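Local coordinates for protein ABC transporter (Thermotoga maritima, PDB 1JI0) that binds ATP and, as an ABC-family ATPase, probably couples its hydrolysis to the transport of branched-chain amino acids across the membrane, at residues A[39-44]-A[195-200]; A[209-212]-A[217-220]; A[44-49]-A[86-91]; A[201-206]-A[225-230]. All coordinates share one frame; numbering follows the deposited sequence.

Contact 1: A[39-44]-A[195-200]; sequences GANGAG and VEQNAL. With ATP (adenosine-5'-triphosphate), chain B.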
loop_
_atom_site.group_PDB
_atom_site.type_symbol
_atom_site.label_atom_id
_atom_site.label_comp_id
_atom_site.label_asym_id
_atom_site.label_seq_id
_atom_site.Cartn_x
_atom_site.Cartn_y
_atom_site.Cartn_z
ATOM N N GLY A 39 -12.345 -1.032 5.422
ATOM C CA GLY A 39 -13.655 -0.419 5.468
ATOM C C GLY A 39 -14.401 -0.711 4.187
ATOM O O GLY A 39 -13.797 -1.129 3.197
ATOM N N ALA A 40 -15.711 -0.489 4.200
ATOM C CA ALA A 40 -16.541 -0.740 3.027
ATOM C C ALA A 40 -16.216 0.228 1.895
ATOM O O ALA A 40 -15.571 1.259 2.100
ATOM C CB ALA A 40 -18.011 -0.631 3.400
ATOM N N ASN A 41 -16.675 -0.108 0.696
ATOM C CA ASN A 41 -16.433 0.732 -0.466
ATOM C C ASN A 41 -17.022 2.124 -0.253
ATOM O O ASN A 41 -18.185 2.269 0.119
ATOM C CB ASN A 41 -17.048 0.088 -1.706
ATOM C CG ASN A 41 -16.367 0.530 -2.974
ATOM O OD1 ASN A 41 -16.492 1.679 -3.397
ATOM N ND2 ASN A 41 -15.618 -0.382 -3.584
ATOM N N GLY A 42 -16.210 3.148 -0.480
ATOM C CA GLY A 42 -16.676 4.509 -0.294
ATOM C C GLY A 42 -16.389 5.060 1.093
ATOM O O GLY A 42 -16.844 6.150 1.446
ATOM N N ALA A 43 -15.636 4.309 1.888
ATOM C CA ALA A 43 -15.298 4.741 3.238
ATOM C C ALA A 43 -14.280 5.884 3.216
ATOM O O ALA A 43 -14.224 6.690 4.143
ATOM C CB ALA A 43 -14.748 3.562 4.037
ATOM N N GLY A 44 -13.482 5.949 2.153
ATOM C CA GLY A 44 -12.482 6.995 2.040
ATOM C C GLY A 44 -11.061 6.461 2.063
ATOM O O GLY A 44 -10.114 7.207 2.288
ATOM N N VAL A 195 -4.307 -0.781 2.239
ATOM C CA VAL A 195 -5.721 -0.444 2.216
ATOM C C VAL A 195 -6.419 -1.623 1.534
ATOM O O VAL A 195 -6.026 -2.035 0.445
ATOM C CB VAL A 195 -5.985 0.843 1.416
ATOM C CG1 VAL A 195 -7.466 0.972 1.134
ATOM C CG2 VAL A 195 -5.495 2.057 2.198
ATOM N N GLU A 196 -7.448 -2.169 2.173
ATOM C CA GLU A 196 -8.143 -3.320 1.614
ATOM C C GLU A 196 -9.624 -3.385 1.919
ATOM O O GLU A 196 -10.103 -2.856 2.919
ATOM C CB GLU A 196 -7.489 -4.622 2.099
ATOM C CG GLU A 196 -6.467 -5.223 1.148
ATOM C CD GLU A 196 -7.102 -5.767 -0.121
ATOM O OE1 GLU A 196 -8.347 -5.769 -0.209
ATOM O OE2 GLU A 196 -6.364 -6.199 -1.027
ATOM N N GLN A 197 -10.342 -4.040 1.023
ATOM C CA GLN A 197 -11.767 -4.248 1.179
ATOM C C GLN A 197 -11.858 -5.653 1.771
ATOM O O GLN A 197 -12.784 -5.970 2.516
ATOM C CB GLN A 197 -12.463 -4.175 -0.181
ATOM C CG GLN A 197 -13.930 -4.547 -0.158
ATOM C CD GLN A 197 -14.696 -3.926 -1.310
ATOM O OE1 GLN A 197 -14.220 -3.903 -2.450
ATOM N NE2 GLN A 197 -15.893 -3.418 -1.019
ATOM N N ASN A 198 -10.873 -6.486 1.434
ATOM C CA ASN A 198 -10.800 -7.852 1.940
ATOM C C ASN A 198 -10.201 -7.741 3.336
ATOM O O ASN A 198 -9.003 -7.928 3.528
ATOM C CB ASN A 198 -9.903 -8.703 1.034
ATOM C CG ASN A 198 -9.968 -10.190 1.366
ATOM O OD1 ASN A 198 -9.707 -11.039 0.510
ATOM N ND2 ASN A 198 -10.307 -10.511 2.609
ATOM N N ALA A 199 -11.053 -7.420 4.305
ATOM C CA ALA A 199 -10.633 -7.236 5.687
ATOM C C ALA A 199 -9.984 -8.460 6.310
ATOM O O ALA A 199 -8.988 -8.344 7.029
ATOM C CB ALA A 199 -11.830 -6.779 6.531
ATOM N N LEU A 200 -10.542 -9.637 6.049
ATOM C CA LEU A 200 -9.974 -10.862 6.601
ATOM C C LEU A 200 -8.517 -11.031 6.165
ATOM O O LEU A 200 -7.618 -11.161 6.991
ATOM C CB LEU A 200 -10.795 -12.073 6.144
ATOM C CG LEU A 200 -10.347 -13.428 6.698
ATOM C CD1 LEU A 200 -10.322 -13.377 8.223
ATOM C CD2 LEU A 200 -11.289 -14.517 6.210
HETATM P PG ATP B . -11.442 2.520 -3.466
HETATM O O1G ATP B . -12.067 1.427 -4.232
HETATM O O2G ATP B . -10.337 2.104 -2.575
HETATM O O3G ATP B . -11.209 3.760 -4.291
HETATM P PB ATP B . -12.505 3.908 -1.100
HETATM O O1B ATP B . -13.449 3.411 -0.049
HETATM O O2B ATP B . -11.109 4.088 -0.745
HETATM O O3B ATP B . -12.581 2.908 -2.386
HETATM P PA ATP B . -12.725 6.703 -1.975
HETATM O O1A ATP B . -11.744 6.737 -3.069
HETATM O O2A ATP B . -12.412 7.462 -0.736
HETATM O O3A ATP B . -13.149 5.189 -1.678
HETATM O "O5'" ATP B . -14.091 7.196 -2.552
HETATM C "C5'" ATP B . -15.266 7.239 -1.737
HETATM C "C4'" ATP B . -15.641 8.630 -1.373
HETATM O "O4'" ATP B . -16.024 9.309 -2.604
HETATM C "C3'" ATP B . -16.867 8.685 -0.497
HETATM O "O3'" ATP B . -16.625 9.567 0.616
HETATM C "C2'" ATP B . -17.947 9.175 -1.419
HETATM O "O2'" ATP B . -18.975 9.918 -0.773
HETATM C "C1'" ATP B . -17.158 10.132 -2.330
HETATM N N9 ATP B . -17.815 10.529 -3.633
HETATM C C8 ATP B . -17.217 10.707 -4.864
HETATM N N7 ATP B . -18.018 11.063 -5.830
HETATM C C5 ATP B . -19.250 11.132 -5.196
HETATM C C6 ATP B . -20.557 11.467 -5.667
HETATM N N6 ATP B . -20.758 11.795 -6.932
HETATM N N1 ATP B . -21.601 11.447 -4.792
HETATM C C2 ATP B . -21.380 11.113 -3.513
HETATM N N3 ATP B . -20.205 10.778 -2.939
HETATM C C4 ATP B . -19.155 10.807 -3.856
#
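The side-chain amides of Asn41 and Gln197 meet obliquely, their planes 46° apart. Gln197 NE2 lies 3.8 Å from Asn41 CB, while Asn41 ND2 stands 4.0 Å from Gln197 OE1, so the amides pack rather than bond. Gln197 gets there on an extended chain, CG anti to the backbone N (chi1 173°). One partner is the phosphate-binding P-loop (Walker A) of the ABC ATPase; the other is the turn that follows strand 192-196, where the switch (H-loop) residue of this family probably lies.

The Glu196 side chain takes no part across the contact; its carboxylate holds its own backbone. Its OE1, on the anti side, accepts Gln197 N at 2.9 Å and Asn198 N at 3.1 Å, the two donors arriving from opposite faces of the carboxylate, while OE2 bonds to Ser167. On the P-loop side, a CB on Gly39 would run into Ala43 CB. Gly39 N approaches Glu196 O to 3.8 Å, and that buried carbonyl oxygen finds no partner in the model. Ala40 to Ala43 form a type II turn closed by Ala43 N to Ala40 O. Just within it, Gly42 N donates to the ATP beta-phosphate oxygen O1B at 2.8 Å.

Contact 2: A[209-212]-A[217-220]; sequences GYVL and IVLE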
loop_
_atom_site.group_PDB
_atom_site.type_symbol
_atom_site.label_atom_id
_atom_site.label_comp_id
_atom_site.label_asym_id
_atom_site.label_seq_id
_atom_site.Cartn_x
_atom_site.Cartn_y
_atom_site.Cartn_z
ATOM N N GLY A 209 -4.466 -2.406 12.715
ATOM C CA GLY A 209 -5.496 -2.049 11.758
ATOM C C GLY A 209 -6.351 -0.872 12.186
ATOM O O GLY A 209 -6.452 -0.557 13.376
ATOM N N TYR A 210 -6.972 -0.225 11.203
ATOM C CA TYR A 210 -7.857 0.911 11.433
ATOM C C TYR A 210 -9.126 0.659 10.619
ATOM O O TYR A 210 -9.056 0.309 9.443
ATOM C CB TYR A 210 -7.213 2.213 10.954
ATOM C CG TYR A 210 -6.024 2.678 11.751
ATOM C CD1 TYR A 210 -4.735 2.249 11.440
ATOM C CD2 TYR A 210 -6.184 3.571 12.813
ATOM C CE1 TYR A 210 -3.632 2.703 12.171
ATOM C CE2 TYR A 210 -5.094 4.023 13.542
ATOM C CZ TYR A 210 -3.826 3.587 13.219
ATOM O OH TYR A 210 -2.756 4.024 13.959
ATOM N N VAL A 211 -10.285 0.825 11.247
ATOM C CA VAL A 211 -11.549 0.606 10.556
ATOM C C VAL A 211 -12.151 1.958 10.199
ATOM O O VAL A 211 -12.567 2.714 11.075
ATOM C CB VAL A 211 -12.546 -0.186 11.431
ATOM C CG1 VAL A 211 -13.831 -0.436 10.651
ATOM C CG2 VAL A 211 -11.939 -1.514 11.839
ATOM N N LEU A 212 -12.180 2.252 8.901
ATOM C CA LEU A 212 -12.710 3.507 8.379
ATOM C C LEU A 212 -14.166 3.344 7.920
ATOM O O LEU A 212 -14.479 2.468 7.113
ATOM C CB LEU A 212 -11.834 3.975 7.205
ATOM C CG LEU A 212 -12.042 5.337 6.519
ATOM C CD1 LEU A 212 -11.657 6.481 7.449
ATOM C CD2 LEU A 212 -11.168 5.397 5.264
ATOM N N ILE A 217 -12.500 7.000 11.666
ATOM C CA ILE A 217 -12.010 5.743 12.223
ATOM C C ILE A 217 -12.921 5.399 13.399
ATOM O O ILE A 217 -13.007 6.161 14.356
ATOM C CB ILE A 217 -10.552 5.875 12.735
ATOM C CG1 ILE A 217 -9.641 6.373 11.611
ATOM C CG2 ILE A 217 -10.049 4.524 13.238
ATOM C CD1 ILE A 217 -9.662 5.520 10.371
ATOM N N VAL A 218 -13.611 4.266 13.331
ATOM C CA VAL A 218 -14.507 3.883 14.414
ATOM C C VAL A 218 -13.856 2.890 15.368
ATOM O O VAL A 218 -14.342 2.669 16.475
ATOM C CB VAL A 218 -15.816 3.273 13.861
ATOM C CG1 VAL A 218 -16.539 4.306 13.010
ATOM C CG2 VAL A 218 -15.515 2.039 13.026
ATOM N N LEU A 219 -12.747 2.298 14.935
ATOM C CA LEU A 219 -12.047 1.315 15.744
ATOM C C LEU A 219 -10.641 1.112 15.203
ATOM O O LEU A 219 -10.417 1.188 13.993
ATOM C CB LEU A 219 -12.807 -0.014 15.698
ATOM C CG LEU A 219 -12.324 -1.190 16.548
ATOM C CD1 LEU A 219 -12.393 -0.827 18.013
ATOM C CD2 LEU A 219 -13.202 -2.405 16.275
ATOM N N GLU A 220 -9.695 0.860 16.098
ATOM C CA GLU A 220 -8.324 0.607 15.685
ATOM C C GLU A 220 -7.711 -0.312 16.729
ATOM O O GLU A 220 -8.248 -0.447 17.835
ATOM C CB GLU A 220 -7.523 1.913 15.587
ATOM C CG GLU A 220 -7.328 2.622 16.911
ATOM C CD GLU A 220 -6.387 3.806 16.817
ATOM O OE1 GLU A 220 -6.839 4.912 16.447
ATOM O OE2 GLU A 220 -5.186 3.627 17.102
HETATM O O HOH W 1 -3.127 5.173 16.228
#
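Ile217 and Leu212 form the apolar centre, their CD1 methyls 3.7 Å apart where the two chains cross. On the same face of the sheet Ile217 CG2 sits at the edge of the Tyr210 ring, near its plane and 4.0 Å from CD2; Ile25 closes over Ile217 and Leu212 from strand 25-30. The opposite face carries Val211, whose CG1 touches Val218 CG2 at 3.8 Å, with helix 230-236 packed beyond.

Between the faces, Val211 bonds twice to the other strand: its N to Leu219 O at 2.8 Å, and its O from Val218 N at 2.9 Å. Val218 and Leu219 together thus stand opposite the single residue Val211, a beta bulge flanked by the non-hydrogen-bonded pairs Tyr210-Glu220 and Leu212-Ile217.

At the polar edge, Glu220 runs alongside Tyr210. Its CG lies between the backbone N and the carbonyl carbon (chi1 65°), which lays the carboxylate beside the ring, OE1 3.5 Å from Tyr210 CE2. One water joins Tyr210 OH, at 2.6 Å in the ring plane, to Glu220 OE2. Tyr210 OH also bonds to Lys28 N, and Glu220 OE2 to Tyr208 OH. A leucine in place of Tyr210 would probably leave Lys28 N and the water without their hydroxyl mate and Glu220 without its flanking ring. The whole is a bulged antiparallel hairpin at the margin of the mixed sheet of an ABC ATPase domain.

Contact 3: A[44-49]-A[86-91]; sequences GKTTTL and VPEGRR. With ATP (adenosine-5'-triphosphate), chain B.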
loop_
_atom_site.group_PDB
_atom_site.type_symbol
_atom_site.label_atom_id
_atom_site.label_comp_id
_atom_site.label_asym_id
_atom_site.label_seq_id
_atom_site.Cartn_x
_atom_site.Cartn_y
_atom_site.Cartn_z
ATOM N N GLY A 44 -13.482 5.949 2.153
ATOM C CA GLY A 44 -12.482 6.995 2.040
ATOM C C GLY A 44 -11.061 6.461 2.063
ATOM O O GLY A 44 -10.114 7.207 2.288
ATOM N N LYS A 45 -10.910 5.166 1.808
ATOM C CA LYS A 45 -9.598 4.525 1.823
ATOM C C LYS A 45 -8.602 5.058 0.790
ATOM O O LYS A 45 -7.466 5.384 1.133
ATOM C CB LYS A 45 -9.766 3.007 1.651
ATOM C CG LYS A 45 -10.590 2.344 2.745
ATOM C CD LYS A 45 -10.666 0.831 2.555
ATOM C CE LYS A 45 -11.296 0.453 1.220
ATOM N NZ LYS A 45 -12.699 0.945 1.095
ATOM N N THR A 46 -9.014 5.116 -0.474
ATOM C CA THR A 46 -8.156 5.608 -1.552
ATOM C C THR A 46 -7.866 7.093 -1.358
ATOM O O THR A 46 -6.769 7.559 -1.649
ATOM C CB THR A 46 -8.818 5.422 -2.935
ATOM O OG1 THR A 46 -8.890 4.028 -3.241
ATOM C CG2 THR A 46 -8.007 6.117 -4.031
ATOM N N THR A 47 -8.859 7.827 -0.871
ATOM C CA THR A 47 -8.693 9.250 -0.635
ATOM C C THR A 47 -7.589 9.446 0.404
ATOM O O THR A 47 -6.742 10.322 0.254
ATOM C CB THR A 47 -10.008 9.886 -0.141
ATOM O OG1 THR A 47 -11.012 9.737 -1.151
ATOM C CG2 THR A 47 -9.819 11.380 0.143
ATOM N N THR A 48 -7.583 8.612 1.442
ATOM C CA THR A 48 -6.559 8.720 2.474
ATOM C C THR A 48 -5.172 8.561 1.872
ATOM O O THR A 48 -4.286 9.376 2.136
ATOM C CB THR A 48 -6.763 7.673 3.586
ATOM O OG1 THR A 48 -8.017 7.920 4.232
ATOM C CG2 THR A 48 -5.642 7.752 4.622
ATOM N N LEU A 49 -4.988 7.531 1.050
ATOM C CA LEU A 49 -3.694 7.288 0.417
ATOM C C LEU A 49 -3.339 8.407 -0.557
ATOM O O LEU A 49 -2.166 8.779 -0.689
ATOM C CB LEU A 49 -3.693 5.962 -0.349
ATOM C CG LEU A 49 -3.905 4.644 0.397
ATOM C CD1 LEU A 49 -3.718 3.498 -0.579
ATOM C CD2 LEU A 49 -2.914 4.506 1.536
ATOM N N VAL A 86 1.250 1.833 -4.868
ATOM C CA VAL A 86 0.790 0.890 -5.885
ATOM C C VAL A 86 -0.724 1.074 -5.823
ATOM O O VAL A 86 -1.409 0.441 -5.015
ATOM C CB VAL A 86 1.143 -0.574 -5.538
ATOM C CG1 VAL A 86 0.714 -1.489 -6.677
ATOM C CG2 VAL A 86 2.642 -0.718 -5.309
ATOM N N PRO A 87 -1.261 1.961 -6.675
ATOM C CA PRO A 87 -2.686 2.295 -6.769
ATOM C C PRO A 87 -3.555 1.155 -7.268
ATOM O O PRO A 87 -3.049 0.108 -7.657
ATOM C CB PRO A 87 -2.687 3.467 -7.737
ATOM C CG PRO A 87 -1.632 3.039 -8.715
ATOM C CD PRO A 87 -0.521 2.551 -7.811
ATOM N N GLU A 88 -4.868 1.370 -7.237
ATOM C CA GLU A 88 -5.817 0.378 -7.724
ATOM C C GLU A 88 -5.727 0.386 -9.243
ATOM O O GLU A 88 -5.394 1.409 -9.844
ATOM C CB GLU A 88 -7.247 0.739 -7.312
ATOM C CG GLU A 88 -7.608 0.394 -5.880
ATOM C CD GLU A 88 -9.053 0.736 -5.544
ATOM O OE1 GLU A 88 -9.383 1.939 -5.455
ATOM O OE2 GLU A 88 -9.863 -0.206 -5.375
ATOM N N GLY A 89 -6.016 -0.752 -9.863
ATOM C CA GLY A 89 -5.967 -0.822 -11.308
ATOM C C GLY A 89 -4.749 -1.520 -11.872
ATOM O O GLY A 89 -4.530 -1.490 -13.081
ATOM N N ARG A 90 -3.957 -2.144 -11.005
ATOM C CA ARG A 90 -2.760 -2.864 -11.433
ATOM C C ARG A 90 -2.089 -2.112 -12.578
ATOM O O ARG A 90 -1.742 -2.704 -13.601
ATOM C CB ARG A 90 -3.142 -4.270 -11.909
ATOM C CG ARG A 90 -4.217 -4.946 -11.064
ATOM C CD ARG A 90 -4.870 -6.086 -11.828
ATOM N NE ARG A 90 -6.072 -6.584 -11.164
ATOM C CZ ARG A 90 -6.967 -7.382 -11.743
ATOM N NH1 ARG A 90 -6.793 -7.772 -13.001
ATOM N NH2 ARG A 90 -8.039 -7.787 -11.072
ATOM N N ARG A 91 -1.921 -0.805 -12.408
ATOM C CA ARG A 91 -1.310 0.025 -13.437
ATOM C C ARG A 91 0.092 -0.444 -13.788
ATOM O O ARG A 91 0.976 -0.509 -12.935
ATOM C CB ARG A 91 -1.285 1.483 -12.980
ATOM C CG ARG A 91 -2.674 2.017 -12.689
ATOM C CD ARG A 91 -2.651 3.381 -12.035
ATOM N NE ARG A 91 -3.953 3.693 -11.452
ATOM C CZ ARG A 91 -4.214 4.778 -10.732
ATOM N NH1 ARG A 91 -3.256 5.670 -10.503
ATOM N NH2 ARG A 91 -5.429 4.968 -10.233
HETATM P PG ATP B . -11.442 2.520 -3.466
HETATM O O1G ATP B . -12.067 1.427 -4.232
HETATM O O2G ATP B . -10.337 2.104 -2.575
HETATM O O3G ATP B . -11.209 3.760 -4.291
HETATM P PB ATP B . -12.505 3.908 -1.100
HETATM O O1B ATP B . -13.449 3.411 -0.049
HETATM O O2B ATP B . -11.109 4.088 -0.745
HETATM O O3B ATP B . -12.581 2.908 -2.386
HETATM P PA ATP B . -12.725 6.703 -1.975
HETATM O O1A ATP B . -11.744 6.737 -3.069
HETATM O O2A ATP B . -12.412 7.462 -0.736
HETATM O O3A ATP B . -13.149 5.189 -1.678
HETATM O "O5'" ATP B . -14.091 7.196 -2.552
HETATM C "C5'" ATP B . -15.266 7.239 -1.737
HETATM C "C4'" ATP B . -15.641 8.630 -1.373
HETATM O "O4'" ATP B . -16.024 9.309 -2.604
HETATM C "C3'" ATP B . -16.867 8.685 -0.497
HETATM O "O3'" ATP B . -16.625 9.567 0.616
HETATM C "C2'" ATP B . -17.947 9.175 -1.419
HETATM O "O2'" ATP B . -18.975 9.918 -0.773
HETATM C "C1'" ATP B . -17.158 10.132 -2.330
HETATM N N9 ATP B . -17.815 10.529 -3.633
HETATM C C8 ATP B . -17.217 10.707 -4.864
HETATM N N7 ATP B . -18.018 11.063 -5.830
HETATM C C5 ATP B . -19.250 11.132 -5.196
HETATM C C6 ATP B . -20.557 11.467 -5.667
HETATM N N6 ATP B . -20.758 11.795 -6.932
HETATM N N1 ATP B . -21.601 11.447 -4.792
HETATM C C2 ATP B . -21.380 11.113 -3.513
HETATM N N3 ATP B . -20.205 10.778 -2.939
HETATM C C4 ATP B . -19.155 10.807 -3.856
#
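Thr46, in the first turn of helix 45-52, faces Glu88, in the loop after strand 83-86, but the backbones stay well apart: the nearest CA atoms, of Thr46 and Pro87, are separated by 8.3 Å. Gly44 is the N-cap, and its carbonyl oxygen accepts both Thr48 N and, at 2.9 Å, Thr48 OG1, from opposite faces of the carbonyl plane. In the opposing loop one face of the Arg91 guanidinium lies over Pro87 CB.

Only side chains bridge the distance, with Thr46 OG1 3.1 Å from Glu88 OE1. Glu88 reaches in on an extended chain, its CG anti to the carbonyl carbon (chi1 -79°), and puts OE2 3.0 Å from gamma-phosphate oxygen O1G. The hydrogen bond of Thr46 OG1 is to Asp164 OD2. The approaches of Thr46 and Glu88 to the gamma phosphorus are too short in the model, so their detail is doubtful. The beta-phosphate is gripped by Lys45, whose chain bends at its last two torsions to bring NZ 2.8 Å from O1B; NZ also bonds to Gly39 O. A helix N terminus and lysine closing on phosphates mark the Walker A motif, and Glu88 probably occupies the Q-loop position of ABC ATPases.

Contact 4: A[201-206]-A[225-230]; sequences GALKVA and ELLDNE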
loop_
_atom_site.group_PDB
_atom_site.type_symbol
_atom_site.label_atom_id
_atom_site.label_comp_id
_atom_site.label_asym_id
_atom_site.label_seq_id
_atom_site.Cartn_x
_atom_site.Cartn_y
_atom_site.Cartn_z
ATOM N N GLY A 201 -8.282 -11.026 4.858
ATOM C CA GLY A 201 -6.925 -11.189 4.367
ATOM C C GLY A 201 -5.995 -10.117 4.896
ATOM O O GLY A 201 -4.876 -10.412 5.308
ATOM N N ALA A 202 -6.466 -8.873 4.900
ATOM C CA ALA A 202 -5.666 -7.752 5.372
ATOM C C ALA A 202 -5.317 -7.862 6.857
ATOM O O ALA A 202 -4.155 -7.705 7.245
ATOM C CB ALA A 202 -6.409 -6.431 5.106
ATOM N N LEU A 203 -6.324 -8.118 7.687
ATOM C CA LEU A 203 -6.090 -8.235 9.122
ATOM C C LEU A 203 -5.213 -9.433 9.492
ATOM O O LEU A 203 -4.498 -9.394 10.497
ATOM C CB LEU A 203 -7.420 -8.308 9.871
ATOM C CG LEU A 203 -8.191 -6.987 9.912
ATOM C CD1 LEU A 203 -9.572 -7.209 10.529
ATOM C CD2 LEU A 203 -7.386 -5.954 10.705
ATOM N N LYS A 204 -5.254 -10.493 8.691
ATOM C CA LYS A 204 -4.432 -11.670 8.972
ATOM C C LYS A 204 -2.934 -11.425 8.780
ATOM O O LYS A 204 -2.103 -12.081 9.415
ATOM C CB LYS A 204 -4.882 -12.847 8.100
ATOM C CG LYS A 204 -6.277 -13.355 8.444
ATOM C CD LYS A 204 -6.772 -14.412 7.460
ATOM C CE LYS A 204 -5.987 -15.706 7.574
ATOM N NZ LYS A 204 -6.532 -16.730 6.643
ATOM N N VAL A 205 -2.572 -10.482 7.915
ATOM C CA VAL A 205 -1.155 -10.205 7.687
ATOM C C VAL A 205 -0.646 -8.959 8.391
ATOM O O VAL A 205 0.552 -8.808 8.597
ATOM C CB VAL A 205 -0.830 -10.068 6.176
ATOM C CG1 VAL A 205 -1.178 -11.350 5.469
ATOM C CG2 VAL A 205 -1.574 -8.879 5.572
ATOM N N ALA A 206 -1.560 -8.082 8.783
ATOM C CA ALA A 206 -1.181 -6.837 9.430
ATOM C C ALA A 206 -0.847 -6.932 10.912
ATOM O O ALA A 206 -1.266 -7.859 11.608
ATOM C CB ALA A 206 -2.285 -5.800 9.227
ATOM N N GLU A 225 -6.446 -8.750 17.484
ATOM C CA GLU A 225 -7.554 -8.345 18.343
ATOM C C GLU A 225 -8.784 -7.865 17.555
ATOM O O GLU A 225 -9.923 -8.127 17.944
ATOM C CB GLU A 225 -7.077 -7.267 19.315
ATOM C CG GLU A 225 -6.333 -7.862 20.491
ATOM C CD GLU A 225 -5.607 -6.836 21.332
ATOM O OE1 GLU A 225 -6.100 -5.694 21.465
ATOM O OE2 GLU A 225 -4.538 -7.186 21.880
ATOM N N LEU A 226 -8.565 -7.164 16.447
ATOM C CA LEU A 226 -9.686 -6.705 15.638
ATOM C C LEU A 226 -10.441 -7.905 15.058
ATOM O O LEU A 226 -11.655 -7.858 14.883
ATOM C CB LEU A 226 -9.188 -5.797 14.515
ATOM C CG LEU A 226 -8.580 -4.478 15.004
ATOM C CD1 LEU A 226 -8.054 -3.672 13.826
ATOM C CD2 LEU A 226 -9.653 -3.690 15.763
ATOM N N LEU A 227 -9.717 -8.982 14.769
ATOM C CA LEU A 227 -10.323 -10.196 14.228
ATOM C C LEU A 227 -11.252 -10.861 15.251
ATOM O O LEU A 227 -12.168 -11.597 14.884
ATOM C CB LEU A 227 -9.231 -11.184 13.811
ATOM C CG LEU A 227 -8.513 -10.864 12.500
ATOM C CD1 LEU A 227 -7.304 -11.761 12.347
ATOM C CD2 LEU A 227 -9.470 -11.046 11.347
ATOM N N ASP A 228 -11.008 -10.600 16.529
ATOM C CA ASP A 228 -11.831 -11.169 17.586
ATOM C C ASP A 228 -12.898 -10.207 18.074
ATOM O O ASP A 228 -13.682 -10.545 18.958
ATOM C CB ASP A 228 -10.969 -11.608 18.765
ATOM C CG ASP A 228 -10.332 -12.959 18.539
ATOM O OD1 ASP A 228 -11.028 -13.860 18.027
ATOM O OD2 ASP A 228 -9.145 -13.126 18.880
ATOM N N ASN A 229 -12.925 -9.006 17.507
ATOM C CA ASN A 229 -13.920 -8.023 17.899
ATOM C C ASN A 229 -15.237 -8.382 17.228
ATOM O O ASN A 229 -15.293 -8.570 16.015
ATOM C CB ASN A 229 -13.480 -6.622 17.490
ATOM C CG ASN A 229 -14.516 -5.568 17.835
ATOM O OD1 ASN A 229 -15.395 -5.256 17.033
ATOM N ND2 ASN A 229 -14.423 -5.029 19.044
ATOM N N GLU A 230 -16.293 -8.480 18.029
ATOM C CA GLU A 230 -17.608 -8.859 17.527
ATOM C C GLU A 230 -18.148 -7.948 16.436
ATOM O O GLU A 230 -18.789 -8.423 15.495
ATOM C CB GLU A 230 -18.606 -8.938 18.687
ATOM C CG GLU A 230 -19.870 -9.731 18.369
ATOM C CD GLU A 230 -19.574 -11.172 17.954
ATOM O OE1 GLU A 230 -18.829 -11.867 18.685
ATOM O OE2 GLU A 230 -20.090 -11.609 16.899
#
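Two short helices, 199-205 just before and 223-227 just after the hairpin of strands 208-213 and 216-222, pack against each other through leucines, Leu203 on one and Leu226 and Leu227 on the other. The nearest CA atoms across the contact are those of Leu203 and Leu227, 6.9 Å apart.

Leu203 and Leu227 run antiparallel alongside one another, so that each covers the other's chain. The CD2 methyl of Leu227 lies against Leu203 CB at 3.7 Å and reaches on to Leu203 CD1 at 3.9 Å. Its other branch, CD1, turns toward the helix backbone, 4.1 Å from Leu203 O, and grazes Lys204 CG at 4.3 Å. Leu226 meets Leu203 at about a right angle, CD1 against CD2 at 3.9 Å. With CG anti to the carbonyl carbon (chi1 -72°), Leu203 can touch both neighbours at once.

Below this layer, Leu203 also rests on Ile38 of strand 34-38 and Leu226 on Leu219 of strand 216-222. Beyond Leu227 the chain turns, and Asn229 caps the next helix with its OD1 on Val232 N. An alanine at Leu227 would probably open a gap beside Leu203 and leave the two helices joined mainly through Leu226. Across the contact the chemistry is wholly apolar: the fit of methyl groups, part of it near the surface, rather than polar bonds or charges, joins these helices.

In the fold
From the N terminus, the P-loop of contact 1 (39-44) runs straight into helix 45-52 of contact 3, the two sharing Gly44. Contact 3 closes first, at 86-91, nested inside the long loop that contact 1 closes at 195-200; both touch ATP. Helix 199-205 then serves contact 1 at its start and contact 4 farther on. The hairpin of contact 2 (209-212 with 217-220) is nested inside the loop closed by contact 4 at 225-230. Leu212 ties the hairpin back to the P-loop through Ala43 and Gly44, while Leu219 packs on Leu226. Contacts 3 and 4 do not touch, their centres about 21 Å apart.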